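Long-range contacts in protein virC2 (Agrobacterium tumefaciens, PDB 2RH3), which probably binds DNA through its C-terminal ribbon-helix-helix domain and enhances T-DNA transfer and virulence in crown gall disease: residues Q32-E43 against V71-L81; L46-K56 against L81-F89. All coordinates share one frame; numbering follows the deposited sequence.

Contact 1: Q32-E43 against V71-L81; sequences QMILRRALGDFE and VQTSRMFPVSL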
loop_
_atom_site.group_PDB
_atom_site.type_symbol
_atom_site.label_atom_id
_atom_site.label_comp_id
_atom_site.label_asym_id
_atom_site.label_seq_id
_atom_site.Cartn_x
_atom_site.Cartn_y
_atom_site.Cartn_z
ATOM N N GLN A 32 -1.964 -6.230 -6.755
ATOM C CA GLN A 32 -0.531 -6.394 -6.987
ATOM C C GLN A 32 -0.039 -5.447 -8.081
ATOM O O GLN A 32 1.049 -4.868 -7.956
ATOM C CB GLN A 32 -0.209 -7.848 -7.330
ATOM C CG GLN A 32 -0.050 -8.734 -6.106
ATOM C CD GLN A 32 -0.221 -10.219 -6.404
ATOM O OE1 GLN A 32 -0.457 -10.622 -7.547
ATOM N NE2 GLN A 32 -0.107 -11.040 -5.367
ATOM N N MET A 33 -0.847 -5.286 -9.134
ATOM C CA MET A 33 -0.557 -4.341 -10.234
ATOM C C MET A 33 -0.438 -2.919 -9.689
ATOM O O MET A 33 0.526 -2.201 -9.995
ATOM C CB MET A 33 -1.637 -4.407 -11.322
ATOM C CG MET A 33 -1.579 -5.703 -12.137
ATOM S SD MET A 33 -3.027 -5.890 -13.173
ATOM C CE MET A 33 -2.747 -4.560 -14.351
ATOM N N ILE A 34 -1.421 -2.529 -8.881
ATOM C CA ILE A 34 -1.415 -1.201 -8.279
ATOM C C ILE A 34 -0.233 -1.021 -7.331
ATOM O O ILE A 34 0.454 -0.006 -7.403
ATOM C CB ILE A 34 -2.731 -0.875 -7.551
ATOM C CG1 ILE A 34 -3.895 -0.854 -8.556
ATOM C CG2 ILE A 34 -2.607 0.502 -6.879
ATOM C CD1 ILE A 34 -5.286 -0.764 -7.905
ATOM N N LEU A 35 -0.002 -2.015 -6.473
ATOM C CA LEU A 35 1.066 -1.923 -5.466
ATOM C C LEU A 35 2.444 -1.726 -6.103
ATOM O O LEU A 35 3.295 -1.014 -5.543
ATOM C CB LEU A 35 1.053 -3.159 -4.553
ATOM C CG LEU A 35 1.879 -3.103 -3.262
ATOM C CD1 LEU A 35 1.592 -1.834 -2.480
ATOM C CD2 LEU A 35 1.622 -4.337 -2.406
ATOM N N ARG A 36 2.667 -2.349 -7.254
ATOM C CA ARG A 36 3.947 -2.227 -7.966
ATOM C C ARG A 36 4.244 -0.752 -8.260
ATOM O O ARG A 36 5.361 -0.258 -8.011
ATOM C CB ARG A 36 3.910 -3.056 -9.255
ATOM C CG ARG A 36 5.203 -3.036 -10.054
ATOM C CD ARG A 36 5.149 -3.969 -11.256
ATOM N NE ARG A 36 5.178 -5.375 -10.864
ATOM C CZ ARG A 36 4.208 -6.246 -11.119
ATOM N NH1 ARG A 36 3.125 -5.864 -11.786
ATOM N NH2 ARG A 36 4.330 -7.506 -10.718
ATOM N N ARG A 37 3.233 -0.054 -8.778
ATOM C CA ARG A 37 3.348 1.350 -9.108
ATOM C C ARG A 37 3.393 2.190 -7.829
ATOM O O ARG A 37 4.230 3.086 -7.708
ATOM C CB ARG A 37 2.172 1.796 -9.986
ATOM C CG ARG A 37 2.146 3.284 -10.293
ATOM C CD ARG A 37 3.294 3.699 -11.175
ATOM N NE ARG A 37 3.229 5.121 -11.498
ATOM C CZ ARG A 37 3.805 5.691 -12.557
ATOM N NH1 ARG A 37 4.512 4.968 -13.422
ATOM N NH2 ARG A 37 3.673 6.999 -12.758
ATOM N N ALA A 38 2.489 1.899 -6.898
ATOM C CA ALA A 38 2.406 2.617 -5.622
ATOM C C ALA A 38 3.735 2.544 -4.841
ATOM O O ALA A 38 4.195 3.547 -4.304
ATOM C CB ALA A 38 1.251 2.103 -4.791
ATOM N N LEU A 39 4.358 1.371 -4.814
ATOM C CA LEU A 39 5.624 1.227 -4.080
ATOM C C LEU A 39 6.765 1.942 -4.786
ATOM O O LEU A 39 7.696 2.429 -4.136
ATOM C CB LEU A 39 5.969 -0.244 -3.815
ATOM C CG LEU A 39 5.017 -0.988 -2.872
ATOM C CD1 LEU A 39 5.091 -2.494 -3.110
ATOM C CD2 LEU A 39 5.281 -0.643 -1.395
ATOM N N GLY A 40 6.691 2.010 -6.114
ATOM C CA GLY A 40 7.657 2.772 -6.896
ATOM C C GLY A 40 7.570 4.256 -6.584
ATOM O O GLY A 40 8.590 4.903 -6.330
ATOM N N ASP A 41 6.344 4.786 -6.586
ATOM C CA ASP A 41 6.078 6.184 -6.241
ATOM C C ASP A 41 6.533 6.469 -4.806
ATOM O O ASP A 41 7.160 7.501 -4.539
ATOM C CB ASP A 41 4.574 6.513 -6.376
ATOM C CG ASP A 41 4.044 6.384 -7.813
ATOM O OD1 ASP A 41 4.839 6.420 -8.776
ATOM O OD2 ASP A 41 2.804 6.250 -7.977
ATOM N N PHE A 42 6.240 5.530 -3.906
ATOM C CA PHE A 42 6.478 5.698 -2.461
ATOM C C PHE A 42 7.959 5.724 -2.113
ATOM O O PHE A 42 8.362 6.467 -1.219
ATOM C CB PHE A 42 5.765 4.611 -1.654
ATOM C CG PHE A 42 5.392 5.035 -0.255
ATOM C CD1 PHE A 42 4.463 6.053 -0.047
ATOM C CD2 PHE A 42 5.957 4.406 0.847
ATOM C CE1 PHE A 42 4.102 6.448 1.248
ATOM C CE2 PHE A 42 5.614 4.790 2.145
ATOM C CZ PHE A 42 4.677 5.813 2.343
ATOM N N GLU A 43 8.752 4.919 -2.826
ATOM C CA GLU A 43 10.217 4.869 -2.657
ATOM C C GLU A 43 10.835 6.247 -2.778
ATOM O O GLU A 43 11.737 6.607 -2.003
ATOM C CB GLU A 43 10.852 3.986 -3.729
ATOM C CG GLU A 43 11.084 2.547 -3.352
ATOM C CD GLU A 43 11.888 1.815 -4.414
ATOM O OE1 GLU A 43 11.445 1.774 -5.584
ATOM O OE2 GLU A 43 12.964 1.279 -4.080
ATOM N N VAL A 71 -3.600 -9.724 0.426
ATOM C CA VAL A 71 -2.666 -9.976 -0.656
ATOM C C VAL A 71 -1.239 -9.914 -0.111
ATOM O O VAL A 71 -0.908 -8.996 0.638
ATOM C CB VAL A 71 -2.883 -8.940 -1.786
ATOM C CG1 VAL A 71 -2.102 -9.321 -3.029
ATOM C CG2 VAL A 71 -4.372 -8.838 -2.111
ATOM N N GLN A 72 -0.414 -10.895 -0.474
ATOM C CA GLN A 72 0.964 -11.011 0.028
ATOM C C GLN A 72 1.970 -10.866 -1.105
ATOM O O GLN A 72 1.806 -11.458 -2.175
ATOM C CB GLN A 72 1.196 -12.360 0.724
ATOM C CG GLN A 72 0.207 -12.708 1.815
ATOM C CD GLN A 72 0.564 -12.112 3.158
ATOM O OE1 GLN A 72 1.702 -11.680 3.391
ATOM N NE2 GLN A 72 -0.408 -12.096 4.063
ATOM N N THR A 73 3.015 -10.081 -0.870
ATOM C CA THR A 73 4.027 -9.835 -1.889
ATOM C C THR A 73 5.368 -9.481 -1.255
ATOM O O THR A 73 5.444 -9.255 -0.045
ATOM C CB THR A 73 3.572 -8.718 -2.881
ATOM O OG1 THR A 73 4.316 -8.810 -4.101
ATOM C CG2 THR A 73 3.741 -7.323 -2.286
ATOM N N SER A 74 6.421 -9.462 -2.070
ATOM C CA SER A 74 7.717 -8.926 -1.649
ATOM C C SER A 74 8.304 -7.984 -2.705
ATOM O O SER A 74 7.872 -7.984 -3.860
ATOM C CB SER A 74 8.699 -10.045 -1.264
ATOM O OG SER A 74 9.171 -10.775 -2.382
ATOM N N ARG A 75 9.274 -7.166 -2.292
ATOM C CA ARG A 75 9.934 -6.204 -3.179
ATOM C C ARG A 75 11.264 -5.774 -2.568
ATOM O O ARG A 75 11.393 -5.685 -1.344
ATOM C CB ARG A 75 9.044 -4.977 -3.420
ATOM C CG ARG A 75 9.462 -4.107 -4.607
ATOM C CD ARG A 75 8.485 -2.966 -4.820
ATOM N NE ARG A 75 8.892 -2.054 -5.892
ATOM C CZ ARG A 75 9.683 -0.997 -5.721
ATOM N NH1 ARG A 75 9.991 -0.228 -6.756
ATOM N NH2 ARG A 75 10.179 -0.712 -4.524
ATOM N N MET A 76 12.247 -5.520 -3.431
ATOM C CA MET A 76 13.563 -5.048 -3.005
ATOM C C MET A 76 13.551 -3.543 -2.800
ATOM O O MET A 76 13.086 -2.793 -3.664
ATOM C CB MET A 76 14.637 -5.404 -4.043
ATOM C CG MET A 76 14.689 -6.870 -4.445
ATOM S SD MET A 76 15.191 -7.944 -3.092
ATOM C CE MET A 76 15.376 -9.508 -3.956
ATOM N N PHE A 77 14.060 -3.111 -1.649
ATOM C CA PHE A 77 14.224 -1.693 -1.348
ATOM C C PHE A 77 15.670 -1.427 -0.948
ATOM O O PHE A 77 16.287 -2.260 -0.278
ATOM C CB PHE A 77 13.327 -1.269 -0.183
ATOM C CG PHE A 77 11.855 -1.327 -0.476
ATOM C CD1 PHE A 77 11.192 -0.222 -1.006
ATOM C CD2 PHE A 77 11.121 -2.471 -0.183
ATOM C CE1 PHE A 77 9.822 -0.267 -1.260
ATOM C CE2 PHE A 77 9.750 -2.525 -0.435
ATOM C CZ PHE A 77 9.104 -1.424 -0.976
ATOM N N PRO A 78 16.218 -0.263 -1.343
ATOM C CA PRO A 78 17.502 0.144 -0.758
ATOM C C PRO A 78 17.388 0.230 0.769
ATOM O O PRO A 78 16.362 0.690 1.284
ATOM C CB PRO A 78 17.745 1.534 -1.359
ATOM C CG PRO A 78 16.910 1.573 -2.603
ATOM C CD PRO A 78 15.716 0.709 -2.332
ATOM N N VAL A 79 18.429 -0.221 1.469
ATOM C CA VAL A 79 18.450 -0.296 2.939
ATOM C C VAL A 79 18.284 1.072 3.611
ATOM O O VAL A 79 17.676 1.177 4.683
ATOM C CB VAL A 79 19.749 -0.993 3.453
ATOM C CG1 VAL A 79 19.957 -0.767 4.947
ATOM C CG2 VAL A 79 19.709 -2.485 3.150
ATOM N N SER A 80 18.833 2.103 2.974
ATOM C CA SER A 80 18.701 3.486 3.427
ATOM C C SER A 80 17.232 3.922 3.545
ATOM O O SER A 80 16.837 4.545 4.536
ATOM C CB SER A 80 19.469 4.412 2.478
ATOM O OG SER A 80 18.838 5.677 2.355
ATOM N N LEU A 81 16.439 3.574 2.534
ATOM C CA LEU A 81 15.021 3.942 2.469
ATOM C C LEU A 81 14.173 3.158 3.471
ATOM O O LEU A 81 13.239 3.706 4.069
ATOM C CB LEU A 81 14.475 3.753 1.044
ATOM C CG LEU A 81 15.226 4.428 -0.115
ATOM C CD1 LEU A 81 14.461 4.264 -1.419
ATOM C CD2 LEU A 81 15.508 5.903 0.151
#
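Glu43 and Arg75 form the salt bridge of this contact, in which helix 27-47 packs against strand 71-76 of a ribbon-helix-helix fold. The two-stranded ribbon pairs 71-76 with strand 2-7. The axes of helix segment 32-43 and strand 71-76 run at 39° and approach to 10.3 Å. Arg75 leaves the strand with CG anti to the backbone N (chi1 -164°) and stays extended to NE, which carries the guanidinium up to the helix. NH1 of Arg75 gives a hydrogen bond of 2.7 Å to OE1 of Glu43. The oxygen lies in the guanidinium plane, but the donor comes from above the carboxylate, and the two planes are almost perpendicular. The backbone of Leu39 and Gly40 covers one guanidinium face. Leu39 CB and CD1 pass along the arginine chain, each 3.8 Å from Arg75 CD. Phe77 presents its ring edge to the helix, with CD1 3.6 Å from Glu43 CG and CZ 3.9 Å from Leu39 CD2. Further back along the helix, Leu35 CD2 meets Thr73 CG2, and Gln32 crosses Val71 obliquely, its NE2 3.5 Å from Val71 CG1. At the other end, Leu81 CD1 sits 3.6 Å from the backbone O of Glu43, while Glu43 OE2 is 3.3 Å from Pro78 CD.

Contact 2: L46-K56 against L81-F89; sequences LADGSFRAAPK and LIEAARNHF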
loop_
_atom_site.group_PDB
_atom_site.type_symbol
_atom_site.label_atom_id
_atom_site.label_comp_id
_atom_site.label_asym_id
_atom_site.label_seq_id
_atom_site.Cartn_x
_atom_site.Cartn_y
_atom_site.Cartn_z
ATOM N N LEU A 46 10.144 8.198 0.296
ATOM C CA LEU A 46 10.948 7.764 1.428
ATOM C C LEU A 46 12.258 8.526 1.410
ATOM O O LEU A 46 12.726 9.013 2.444
ATOM C CB LEU A 46 11.201 6.258 1.372
ATOM C CG LEU A 46 9.970 5.382 1.631
ATOM C CD1 LEU A 46 10.249 3.922 1.298
ATOM C CD2 LEU A 46 9.482 5.517 3.069
ATOM N N ALA A 47 12.819 8.658 0.208
ATOM C CA ALA A 47 14.126 9.273 0.011
ATOM C C ALA A 47 14.226 10.697 0.556
ATOM O O ALA A 47 15.291 11.105 1.028
ATOM C CB ALA A 47 14.500 9.236 -1.464
ATOM N N ASP A 48 13.120 11.442 0.506
ATOM C CA ASP A 48 13.119 12.842 0.946
ATOM C C ASP A 48 12.270 13.147 2.186
ATOM O O ASP A 48 12.100 14.313 2.553
ATOM C CB ASP A 48 12.705 13.756 -0.219
ATOM C CG ASP A 48 11.242 13.587 -0.621
ATOM O OD1 ASP A 48 10.509 12.815 0.031
ATOM O OD2 ASP A 48 10.819 14.242 -1.600
ATOM N N GLY A 49 11.731 12.107 2.819
ATOM C CA GLY A 49 10.923 12.265 4.031
ATOM C C GLY A 49 9.482 12.729 3.851
ATOM O O GLY A 49 8.718 12.806 4.826
ATOM N N SER A 50 9.093 13.032 2.614
ATOM C CA SER A 50 7.747 13.543 2.349
ATOM C C SER A 50 6.646 12.518 2.654
ATOM O O SER A 50 5.485 12.879 2.870
ATOM C CB SER A 50 7.639 14.063 0.915
ATOM O OG SER A 50 7.844 13.021 -0.030
ATOM N N PHE A 51 7.027 11.243 2.716
ATOM C CA PHE A 51 6.083 10.161 2.984
ATOM C C PHE A 51 5.400 10.278 4.350
ATOM O O PHE A 51 4.316 9.743 4.542
ATOM C CB PHE A 51 6.777 8.803 2.856
ATOM C CG PHE A 51 7.645 8.440 4.037
ATOM C CD1 PHE A 51 7.199 7.524 4.993
ATOM C CD2 PHE A 51 8.907 8.998 4.186
ATOM C CE1 PHE A 51 8.003 7.173 6.069
ATOM C CE2 PHE A 51 9.712 8.654 5.265
ATOM C CZ PHE A 51 9.261 7.746 6.201
ATOM N N ARG A 52 6.034 10.981 5.288
ATOM C CA ARG A 52 5.474 11.150 6.634
ATOM C C ARG A 52 4.225 12.035 6.644
ATOM O O ARG A 52 3.478 12.044 7.624
ATOM C CB ARG A 52 6.529 11.683 7.605
ATOM C CG ARG A 52 7.691 10.732 7.812
ATOM C CD ARG A 52 8.701 11.280 8.803
ATOM N NE ARG A 52 10.052 10.879 8.427
ATOM C CZ ARG A 52 10.841 11.578 7.617
ATOM N NH1 ARG A 52 10.422 12.729 7.106
ATOM N NH2 ARG A 52 12.054 11.127 7.321
ATOM N N ALA A 53 4.006 12.764 5.548
ATOM C CA ALA A 53 2.811 13.606 5.380
ATOM C C ALA A 53 1.696 12.924 4.585
ATOM O O ALA A 53 0.647 13.519 4.312
ATOM C CB ALA A 53 3.192 14.930 4.735
ATOM N N ALA A 54 1.927 11.677 4.202
ATOM C CA ALA A 54 0.986 10.963 3.373
ATOM C C ALA A 54 -0.013 10.149 4.215
ATOM O O ALA A 54 0.295 9.759 5.348
ATOM C CB ALA A 54 1.742 10.081 2.398
ATOM N N PRO A 55 -1.228 9.913 3.674
ATOM C CA PRO A 55 -2.257 9.100 4.344
ATOM C C PRO A 55 -1.742 7.717 4.744
ATOM O O PRO A 55 -0.891 7.156 4.055
ATOM C CB PRO A 55 -3.339 8.947 3.271
ATOM C CG PRO A 55 -3.146 10.075 2.348
ATOM C CD PRO A 55 -1.689 10.422 2.365
ATOM N N LYS A 56 -2.262 7.173 5.838
ATOM C CA LYS A 56 -1.749 5.922 6.401
ATOM C C LYS A 56 -2.573 4.699 5.980
ATOM O O LYS A 56 -2.038 3.597 5.844
ATOM C CB LYS A 56 -1.682 6.012 7.938
ATOM C CG LYS A 56 -0.641 6.993 8.460
ATOM C CD LYS A 56 0.708 6.320 8.659
ATOM C CE LYS A 56 1.809 7.343 8.838
ATOM N NZ LYS A 56 2.227 7.930 7.534
ATOM N N LEU A 81 16.439 3.574 2.534
ATOM C CA LEU A 81 15.021 3.942 2.469
ATOM C C LEU A 81 14.173 3.158 3.471
ATOM O O LEU A 81 13.239 3.706 4.069
ATOM C CB LEU A 81 14.475 3.753 1.044
ATOM C CG LEU A 81 15.226 4.428 -0.115
ATOM C CD1 LEU A 81 14.461 4.264 -1.419
ATOM C CD2 LEU A 81 15.508 5.903 0.151
ATOM N N ILE A 82 14.496 1.877 3.645
ATOM C CA ILE A 82 13.804 1.033 4.621
ATOM C C ILE A 82 14.110 1.475 6.048
ATOM O O ILE A 82 13.234 1.435 6.913
ATOM C CB ILE A 82 14.077 -0.484 4.399
ATOM C CG1 ILE A 82 13.333 -0.965 3.157
ATOM C CG2 ILE A 82 13.659 -1.331 5.614
ATOM C CD1 ILE A 82 11.859 -0.476 3.049
ATOM N N GLU A 83 15.342 1.926 6.282
ATOM C CA GLU A 83 15.672 2.553 7.555
ATOM C C GLU A 83 14.764 3.756 7.813
ATOM O O GLU A 83 14.194 3.880 8.898
ATOM C CB GLU A 83 17.152 2.954 7.625
ATOM C CG GLU A 83 17.531 3.668 8.924
ATOM C CD GLU A 83 18.959 3.405 9.372
ATOM O OE1 GLU A 83 19.844 3.193 8.512
ATOM O OE2 GLU A 83 19.197 3.416 10.599
ATOM N N ALA A 84 14.621 4.625 6.811
ATOM C CA ALA A 84 13.736 5.782 6.912
ATOM C C ALA A 84 12.280 5.364 7.179
ATOM O O ALA A 84 11.620 5.933 8.051
ATOM C CB ALA A 84 13.843 6.647 5.655
ATOM N N ALA A 85 11.801 4.363 6.437
ATOM C CA ALA A 85 10.462 3.790 6.645
ATOM C C ALA A 85 10.268 3.245 8.066
ATOM O O ALA A 85 9.293 3.582 8.732
ATOM C CB ALA A 85 10.188 2.686 5.619
ATOM N N ARG A 86 11.199 2.403 8.515
ATOM C CA ARG A 86 11.149 1.815 9.861
ATOM C C ARG A 86 11.162 2.851 10.979
ATOM O O ARG A 86 10.454 2.708 11.973
ATOM C CB ARG A 86 12.283 0.805 10.066
ATOM C CG ARG A 86 11.897 -0.604 9.655
ATOM C CD ARG A 86 12.765 -1.646 10.322
ATOM N NE ARG A 86 11.997 -2.861 10.619
ATOM C CZ ARG A 86 11.802 -3.869 9.773
ATOM N NH1 ARG A 86 12.310 -3.837 8.547
ATOM N NH2 ARG A 86 11.090 -4.920 10.160
ATOM N N ASN A 87 11.965 3.900 10.817
ATOM C CA ASN A 87 12.018 4.977 11.804
ATOM C C ASN A 87 10.641 5.589 12.052
ATOM O O ASN A 87 10.335 6.030 13.160
ATOM C CB ASN A 87 12.979 6.078 11.352
ATOM C CG ASN A 87 14.440 5.690 11.476
ATOM O OD1 ASN A 87 15.305 6.336 10.875
ATOM N ND2 ASN A 87 14.732 4.665 12.271
ATOM N N HIS A 88 9.818 5.605 11.005
ATOM C CA HIS A 88 8.508 6.227 11.048
ATOM C C HIS A 88 7.380 5.267 11.400
ATOM O O HIS A 88 6.559 5.567 12.265
ATOM C CB HIS A 88 8.213 6.903 9.706
ATOM C CG HIS A 88 6.847 7.501 9.621
ATOM N ND1 HIS A 88 6.482 8.622 10.333
ATOM C CD2 HIS A 88 5.762 7.145 8.895
ATOM C CE1 HIS A 88 5.228 8.929 10.052
ATOM N NE2 HIS A 88 4.767 8.044 9.185
ATOM N N PHE A 89 7.348 4.120 10.729
ATOM C CA PHE A 89 6.288 3.131 10.918
ATOM C C PHE A 89 6.524 2.214 12.112
ATOM O O PHE A 89 5.590 1.576 12.586
ATOM C CB PHE A 89 6.086 2.299 9.653
ATOM C CG PHE A 89 5.515 3.091 8.497
ATOM C CD1 PHE A 89 4.215 3.588 8.553
ATOM C CD2 PHE A 89 6.285 3.349 7.375
ATOM C CE1 PHE A 89 3.693 4.331 7.484
ATOM C CE2 PHE A 89 5.777 4.084 6.307
ATOM C CZ PHE A 89 4.489 4.581 6.365
HETATM O O HOH W 1 11.907 8.605 8.837
#
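Phe51 and His88 lie side by side, pointing in opposite directions. Their planes are 85° apart and their centroids 5.2 Å apart, an oblique pair. Phe51 CG sits between the backbone N and the carbonyl carbon (chi1 77°), and the ring reaches the helix with CE1 3.6 Å from His88 CD2. CE1 also meets Phe89 CE2, at the edge of the Phe51 ring, and CZ touches the backbone O of Ala84. Leu46 CD2 covers the centre of one Phe51 face and also packs on Ala85 CB. Arg52 CG covers the other face, toward its rim. This CG also makes a CH-pi contact with His88, 3.7 Å from the ring centroid. Beyond it, Arg52 NH2 gives a hydrogen bond to a water that donates in turn to Ala84 O. Lys56 arrives at the edge of the imidazole, in its plane. Its NZ makes a weak hydrogen bond of 3.0 Å to His88 NE2, and its CD lies 3.8 Å from Phe89 CE1. Nearer the start of both segments, Leu81 CD2 rests on Ala47. At the centre of the contact is an aromatic cluster of Phe51, His88 and Phe89, which packs the 3-10 segment 50-53 on helix 79-89 of the ribbon-helix-helix fold.

In the fold
The chain starts with strand 2-7, passes helix 16-21 and enters helix 27-47. Contact 1 uses the middle of this helix, and contact 2 its last two residues and the segment up to Lys56. The chain then returns through strand 71-76, which pairs antiparallel with 2-7, and continues into helix 79-89. Contact 1 closes the loop from Glu43 to Val71. Contact 2 closes the loop from Lys56 to Leu81. The two cross, because their segments alternate along the chain. They share Leu81, and Phe42 of contact 1 packs on Phe51 and Phe89 of contact 2. Together they tie the ribbon and helix 79-89 to helix 27-47 and the segment that follows it. Helix 97-118 borders both.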